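Local coordinates for protein RNA polymerase sigma factor SIGMA-28 (FliA) (Aquifex aeolicus, PDB 1RP3) that probably directs RNA polymerase to flagellar promoters as a DNA-binding sigma factor, and is held inactive by the anti-sigma factor FlgM, at residues K20-V25 and Y48-L53; R43-Y48 and G78-Y83. One frame throughout, in Å; residues are numbered along the deposited sequence.

Contact 1: residues K20-V25 and Y48-L53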
loop_
_atom_site.group_PDB
_atom_site.type_symbol
_atom_site.label_atom_id
_atom_site.label_comp_id
_atom_site.label_asym_id
_atom_site.label_seq_id
_atom_site.Cartn_x
_atom_site.Cartn_y
_atom_site.Cartn_z
ATOM N N LYS A 20 -16.730 -7.900 -10.895
ATOM C CA LYS A 20 -16.696 -8.510 -9.571
ATOM C C LYS A 20 -15.558 -8.004 -8.700
ATOM O O LYS A 20 -15.756 -7.761 -7.516
ATOM C CB LYS A 20 -16.621 -10.042 -9.678
ATOM C CG LYS A 20 -16.557 -10.749 -8.332
ATOM C CD LYS A 20 -16.455 -12.269 -8.457
ATOM C CE LYS A 20 -16.478 -12.913 -7.062
ATOM N NZ LYS A 20 -16.426 -14.401 -7.136
ATOM N N TYR A 21 -14.386 -7.810 -9.297
ATOM C CA TYR A 21 -13.217 -7.367 -8.555
ATOM C C TYR A 21 -12.885 -5.873 -8.517
ATOM O O TYR A 21 -11.902 -5.469 -7.892
ATOM C CB TYR A 21 -12.011 -8.199 -8.973
ATOM C CG TYR A 21 -12.136 -9.633 -8.526
ATOM C CD1 TYR A 21 -11.986 -9.968 -7.181
ATOM C CD2 TYR A 21 -12.444 -10.651 -9.433
ATOM C CE1 TYR A 21 -12.145 -11.281 -6.745
ATOM C CE2 TYR A 21 -12.602 -11.969 -9.013
ATOM C CZ TYR A 21 -12.451 -12.278 -7.662
ATOM O OH TYR A 21 -12.589 -13.581 -7.232
ATOM N N LEU A 22 -13.689 -5.044 -9.176
ATOM C CA LEU A 22 -13.462 -3.599 -9.123
ATOM C C LEU A 22 -13.411 -3.075 -7.646
ATOM O O LEU A 22 -12.638 -2.176 -7.326
ATOM C CB LEU A 22 -14.535 -2.852 -9.925
ATOM C CG LEU A 22 -14.324 -2.427 -11.389
ATOM C CD1 LEU A 22 -12.858 -2.259 -11.725
ATOM C CD2 LEU A 22 -14.940 -3.428 -12.306
ATOM N N PRO A 23 -14.263 -3.606 -6.744
ATOM C CA PRO A 23 -14.214 -3.131 -5.352
ATOM C C PRO A 23 -12.860 -3.433 -4.727
ATOM O O PRO A 23 -12.386 -2.693 -3.864
ATOM C CB PRO A 23 -15.309 -3.950 -4.670
ATOM C CG PRO A 23 -16.289 -4.148 -5.761
ATOM C CD PRO A 23 -15.422 -4.493 -6.942
ATOM N N LEU A 24 -12.249 -4.531 -5.170
ATOM C CA LEU A 24 -10.938 -4.929 -4.685
ATOM C C LEU A 24 -9.881 -3.899 -5.118
ATOM O O LEU A 24 -9.027 -3.514 -4.320
ATOM C CB LEU A 24 -10.584 -6.336 -5.172
ATOM C CG LEU A 24 -9.250 -6.883 -4.670
ATOM C CD1 LEU A 24 -9.165 -6.803 -3.141
ATOM C CD2 LEU A 24 -9.080 -8.313 -5.147
ATOM N N VAL A 25 -9.963 -3.417 -6.355
ATOM C CA VAL A 25 -9.019 -2.409 -6.819
ATOM C C VAL A 25 -9.145 -1.121 -5.985
ATOM O O VAL A 25 -8.147 -0.455 -5.687
ATOM C CB VAL A 25 -9.253 -2.046 -8.294
ATOM C CG1 VAL A 25 -8.268 -0.966 -8.723
ATOM C CG2 VAL A 25 -9.119 -3.286 -9.192
ATOM N N TYR A 48 -4.456 2.299 -13.112
ATOM C CA TYR A 48 -3.448 1.273 -13.334
ATOM C C TYR A 48 -3.880 -0.043 -12.708
ATOM O O TYR A 48 -3.681 -1.102 -13.285
ATOM C CB TYR A 48 -2.089 1.732 -12.800
ATOM C CG TYR A 48 -1.434 2.755 -13.709
ATOM C CD1 TYR A 48 -0.690 2.348 -14.816
ATOM C CD2 TYR A 48 -1.593 4.130 -13.488
ATOM C CE1 TYR A 48 -0.122 3.280 -15.685
ATOM C CE2 TYR A 48 -1.034 5.073 -14.354
ATOM C CZ TYR A 48 -0.299 4.642 -15.445
ATOM O OH TYR A 48 0.295 5.565 -16.281
ATOM N N GLY A 49 -4.561 0.048 -11.575
ATOM C CA GLY A 49 -5.041 -1.126 -10.878
ATOM C C GLY A 49 -6.052 -1.909 -11.694
ATOM O O GLY A 49 -6.109 -3.133 -11.585
ATOM N N VAL A 50 -6.848 -1.216 -12.506
ATOM C CA VAL A 50 -7.846 -1.868 -13.341
ATOM C C VAL A 50 -7.148 -2.550 -14.501
ATOM O O VAL A 50 -7.533 -3.649 -14.888
ATOM C CB VAL A 50 -8.931 -0.862 -13.835
ATOM C CG1 VAL A 50 -9.796 -1.473 -14.934
ATOM C CG2 VAL A 50 -9.813 -0.466 -12.673
ATOM N N ILE A 51 -6.125 -1.903 -15.061
ATOM C CA ILE A 51 -5.384 -2.515 -16.158
ATOM C C ILE A 51 -4.804 -3.835 -15.626
ATOM O O ILE A 51 -4.954 -4.884 -16.261
ATOM C CB ILE A 51 -4.248 -1.618 -16.673
ATOM C CG1 ILE A 51 -4.809 -0.297 -17.188
ATOM C CG2 ILE A 51 -3.461 -2.345 -17.778
ATOM C CD1 ILE A 51 -5.716 -0.477 -18.377
ATOM N N GLY A 52 -4.226 -3.780 -14.425
ATOM C CA GLY A 52 -3.670 -4.966 -13.803
ATOM C C GLY A 52 -4.720 -6.052 -13.626
ATOM O O GLY A 52 -4.472 -7.220 -13.902
ATOM N N LEU A 53 -5.917 -5.649 -13.214
ATOM C CA LEU A 53 -7.026 -6.569 -13.008
ATOM C C LEU A 53 -7.449 -7.288 -14.294
ATOM O O LEU A 53 -7.630 -8.502 -14.302
ATOM C CB LEU A 53 -8.213 -5.815 -12.416
ATOM C CG LEU A 53 -9.579 -6.504 -12.459
ATOM C CD1 LEU A 53 -9.564 -7.835 -11.716
ATOM C CD2 LEU A 53 -10.632 -5.569 -11.870
#

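Contact 2: residues R43-Y48 and G78-Y83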
loop_
_atom_site.group_PDB
_atom_site.type_symbol
_atom_site.label_atom_id
_atom_site.label_comp_id
_atom_site.label_asym_id
_atom_site.label_seq_id
_atom_site.Cartn_x
_atom_site.Cartn_y
_atom_site.Cartn_z
ATOM N N ARG A 43 -7.365 8.161 -8.425
ATOM C CA ARG A 43 -7.919 7.740 -9.698
ATOM C C ARG A 43 -6.813 7.185 -10.590
ATOM O O ARG A 43 -7.059 6.284 -11.389
ATOM C CB ARG A 43 -8.693 8.891 -10.354
ATOM C CG ARG A 43 -9.989 9.269 -9.600
ATOM C CD ARG A 43 -10.669 10.516 -10.203
ATOM N NE ARG A 43 -9.750 11.653 -10.311
ATOM C CZ ARG A 43 -9.986 12.754 -11.022
ATOM N NH1 ARG A 43 -11.121 12.897 -11.693
ATOM N NH2 ARG A 43 -9.052 13.681 -11.125
ATOM N N ASP A 44 -5.588 7.676 -10.417
ATOM C CA ASP A 44 -4.455 7.165 -11.195
ATOM C C ASP A 44 -4.150 5.735 -10.746
ATOM O O ASP A 44 -4.009 4.821 -11.581
ATOM C CB ASP A 44 -3.213 8.046 -11.026
ATOM C CG ASP A 44 -3.279 9.317 -11.854
ATOM O OD1 ASP A 44 -3.944 9.321 -12.924
ATOM O OD2 ASP A 44 -2.650 10.318 -11.442
ATOM N N LEU A 45 -4.123 5.548 -9.425
ATOM C CA LEU A 45 -3.864 4.252 -8.816
ATOM C C LEU A 45 -4.913 3.268 -9.301
ATOM O O LEU A 45 -4.586 2.188 -9.774
ATOM C CB LEU A 45 -3.933 4.354 -7.289
ATOM C CG LEU A 45 -2.748 4.864 -6.461
ATOM C CD1 LEU A 45 -1.761 5.611 -7.277
ATOM C CD2 LEU A 45 -3.271 5.740 -5.372
ATOM N N ILE A 46 -6.180 3.649 -9.186
ATOM C CA ILE A 46 -7.270 2.791 -9.622
ATOM C C ILE A 46 -7.140 2.486 -11.106
ATOM O O ILE A 46 -7.325 1.343 -11.524
ATOM C CB ILE A 46 -8.640 3.435 -9.341
ATOM C CG1 ILE A 46 -8.847 3.566 -7.835
ATOM C CG2 ILE A 46 -9.784 2.589 -9.953
ATOM C CD1 ILE A 46 -10.163 4.241 -7.472
ATOM N N SER A 47 -6.791 3.502 -11.890
ATOM C CA SER A 47 -6.637 3.326 -13.331
ATOM C C SER A 47 -5.672 2.207 -13.645
ATOM O O SER A 47 -6.040 1.254 -14.315
ATOM C CB SER A 47 -6.187 4.615 -13.993
ATOM O OG SER A 47 -7.254 5.524 -13.995
ATOM N N TYR A 48 -4.456 2.299 -13.112
ATOM C CA TYR A 48 -3.448 1.273 -13.334
ATOM C C TYR A 48 -3.880 -0.043 -12.708
ATOM O O TYR A 48 -3.681 -1.102 -13.285
ATOM C CB TYR A 48 -2.089 1.732 -12.800
ATOM C CG TYR A 48 -1.434 2.755 -13.709
ATOM C CD1 TYR A 48 -0.690 2.348 -14.816
ATOM C CD2 TYR A 48 -1.593 4.130 -13.488
ATOM C CE1 TYR A 48 -0.122 3.280 -15.685
ATOM C CE2 TYR A 48 -1.034 5.073 -14.354
ATOM C CZ TYR A 48 -0.299 4.642 -15.445
ATOM O OH TYR A 48 0.295 5.565 -16.281
ATOM N N GLY A 78 0.740 -5.162 -8.078
ATOM C CA GLY A 78 1.886 -5.123 -8.960
ATOM C C GLY A 78 1.781 -4.016 -9.972
ATOM O O GLY A 78 2.736 -3.269 -10.152
ATOM N N ALA A 79 0.613 -3.869 -10.593
ATOM C CA ALA A 79 0.427 -2.823 -11.597
ATOM C C ALA A 79 0.491 -1.435 -10.979
ATOM O O ALA A 79 0.976 -0.498 -11.602
ATOM C CB ALA A 79 -0.900 -3.007 -12.341
ATOM N N ILE A 80 0.014 -1.305 -9.748
ATOM C CA ILE A 80 0.016 -0.012 -9.080
ATOM C C ILE A 80 1.441 0.361 -8.677
ATOM O O ILE A 80 1.865 1.494 -8.886
ATOM C CB ILE A 80 -0.978 -0.007 -7.881
ATOM C CG1 ILE A 80 -2.411 -0.090 -8.404
ATOM C CG2 ILE A 80 -0.812 1.221 -7.017
ATOM C CD1 ILE A 80 -3.467 -0.202 -7.313
ATOM N N TYR A 81 2.186 -0.591 -8.112
ATOM C CA TYR A 81 3.573 -0.330 -7.726
ATOM C C TYR A 81 4.440 -0.129 -8.969
ATOM O O TYR A 81 5.415 0.631 -8.935
ATOM C CB TYR A 81 4.120 -1.448 -6.829
ATOM C CG TYR A 81 3.616 -1.356 -5.406
ATOM C CD1 TYR A 81 4.055 -0.338 -4.560
ATOM C CD2 TYR A 81 2.675 -2.251 -4.922
ATOM C CE1 TYR A 81 3.566 -0.215 -3.267
ATOM C CE2 TYR A 81 2.179 -2.139 -3.638
ATOM C CZ TYR A 81 2.632 -1.119 -2.813
ATOM O OH TYR A 81 2.167 -1.023 -1.526
ATOM N N ASP A 82 4.066 -0.778 -10.073
ATOM C CA ASP A 82 4.795 -0.624 -11.332
ATOM C C ASP A 82 4.736 0.832 -11.747
ATOM O O ASP A 82 5.728 1.390 -12.229
ATOM C CB ASP A 82 4.170 -1.448 -12.468
ATOM C CG ASP A 82 4.648 -2.899 -12.491
ATOM O OD1 ASP A 82 5.681 -3.212 -11.859
ATOM O OD2 ASP A 82 3.972 -3.732 -13.147
ATOM N N TYR A 83 3.554 1.428 -11.601
ATOM C CA TYR A 83 3.367 2.816 -11.969
ATOM C C TYR A 83 4.034 3.759 -10.961
ATOM O O TYR A 83 4.691 4.719 -11.355
ATOM C CB TYR A 83 1.877 3.147 -12.116
ATOM C CG TYR A 83 1.561 4.619 -11.964
ATOM C CD1 TYR A 83 1.942 5.537 -12.941
ATOM C CD2 TYR A 83 0.896 5.097 -10.837
ATOM C CE1 TYR A 83 1.668 6.893 -12.805
ATOM C CE2 TYR A 83 0.620 6.446 -10.693
ATOM C CZ TYR A 83 1.009 7.342 -11.679
ATOM O OH TYR A 83 0.756 8.691 -11.526
#

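Contact 1: residues K20-V25 and Y48-L53
Two helices of the all-helical sigma-70 region 2, 7-33 and 42-58, pack here through aliphatic groups, their N-to-C directions 138° apart and their local axes 9.8 Å from each other at closest. Leu53 is the central side chain. Its CG stands anti to the backbone N (chi1 165°), which sends both methyls toward helix 7-33, where they part. CD1 rests against Tyr21, 3.7 Å from the CB of that residue, and meets the base of the side chain while the phenol ring leads off elsewhere. CD2 lies 3.8 Å from Val25 CG2, the two side chains crossing obliquely, and 4.0 Å from Leu22 CD1, whose side chain runs nearly square across that of Leu53. Leu22, whose chi1 and chi2 both lie off the staggered positions, touches Val50 CG2 with the same CD1, at 3.7 Å. All the touching residues are buried. Helix 66-85 covers Val25 and Leu53 through Ile76; the FlgM chain packs its Ile11 on Leu22 and its Leu39 on Val50. The tightest approach of the backbones is at Gly49, its CA coming 5.8 Å from Val25 CA. Val25 divides its two methyls between partners: CG2, anti to the carbonyl carbon, faces Leu53 CD2, while CG1, anti to the backbone N, lies directly on the backbone of Gly49, with no side chain in between, 3.8 Å from Gly49 C.

Contact 2: residues R43-Y48 and G78-Y83
Tyr83 leaves helix 66-85 with CG anti to the backbone N, and each part of its side chain meets something on helix 42-58. CB comes first, sitting 3.7 Å from the centroid of the Tyr48 ring and only 12° off its normal, a CH-pi contact over the face. CG follows, 3.5 Å from Tyr48 CD2, and CD2 of Tyr83 faces that same atom. Next CD1 slides over the rim of the Tyr48 ring to lie 3.3 Å from Tyr48 CE2, the closest touch of the pair; CE1 and CZ have Tyr48 CE2 as their nearest neighbour too. The two rings form an offset stack, planes 9° apart and centroids separated by 4.2 Å, although the side chains that carry them run at about a right angle to each other. Both tyrosines belong to sigma-70 region 2, whose helices 42-58 and 66-85 cross here with N-to-C directions 126° apart. On the other flank of the Tyr83 ring, CE2 passes Asp44 CB, and Leu45 CD1 approaches at the edge, near the ring plane. The tip, OH, ends 3.8 Å from Asp44 OD2, a long polar approach, with the carboxylate turned well out of the ring plane.

Deeper between the helices, Ile80 folds its CG1 to 3.4 Å from Leu45 O, and its CG2 meets Leu45 CG where the two side chains cross almost squarely. Ile32 of helix 7-33 packs on Ile80, while Leu36 and Val40 cover Leu45 from the loop side. One residue before Ile80, Ala79 directs its methyl at Tyr48 O, CB to O 3.5 Å. Within helix 42-58 itself, Arg43 O accepts from both Ser47 N and Ser47 OG, the hydroxyl standing above the carbonyl plane.

Helix 42-58 serves both contacts, meeting helix 7-33 in contact 1 and helix 66-85 in contact 2. Those two helices also touch each other directly, Val25 on Ile76 and Ile80 on Ile32, so the three pack together. The centres of the contacts are about 9 Å apart, and they touch where Gly49 CA meets Ile80 CG1 at 3.8 Å. Contact 1 is wholly buried and apolar, with methyls on methyls and on glycine backbone, and has no aromatic stacking. Contact 2 is only partly buried: an aliphatic inner side at Leu45 and Ile80 gives way outward to stacked tyrosines and a carboxylate. FlgM packs beside both, on helix 42-58 in each and also on Leu22 and Tyr81.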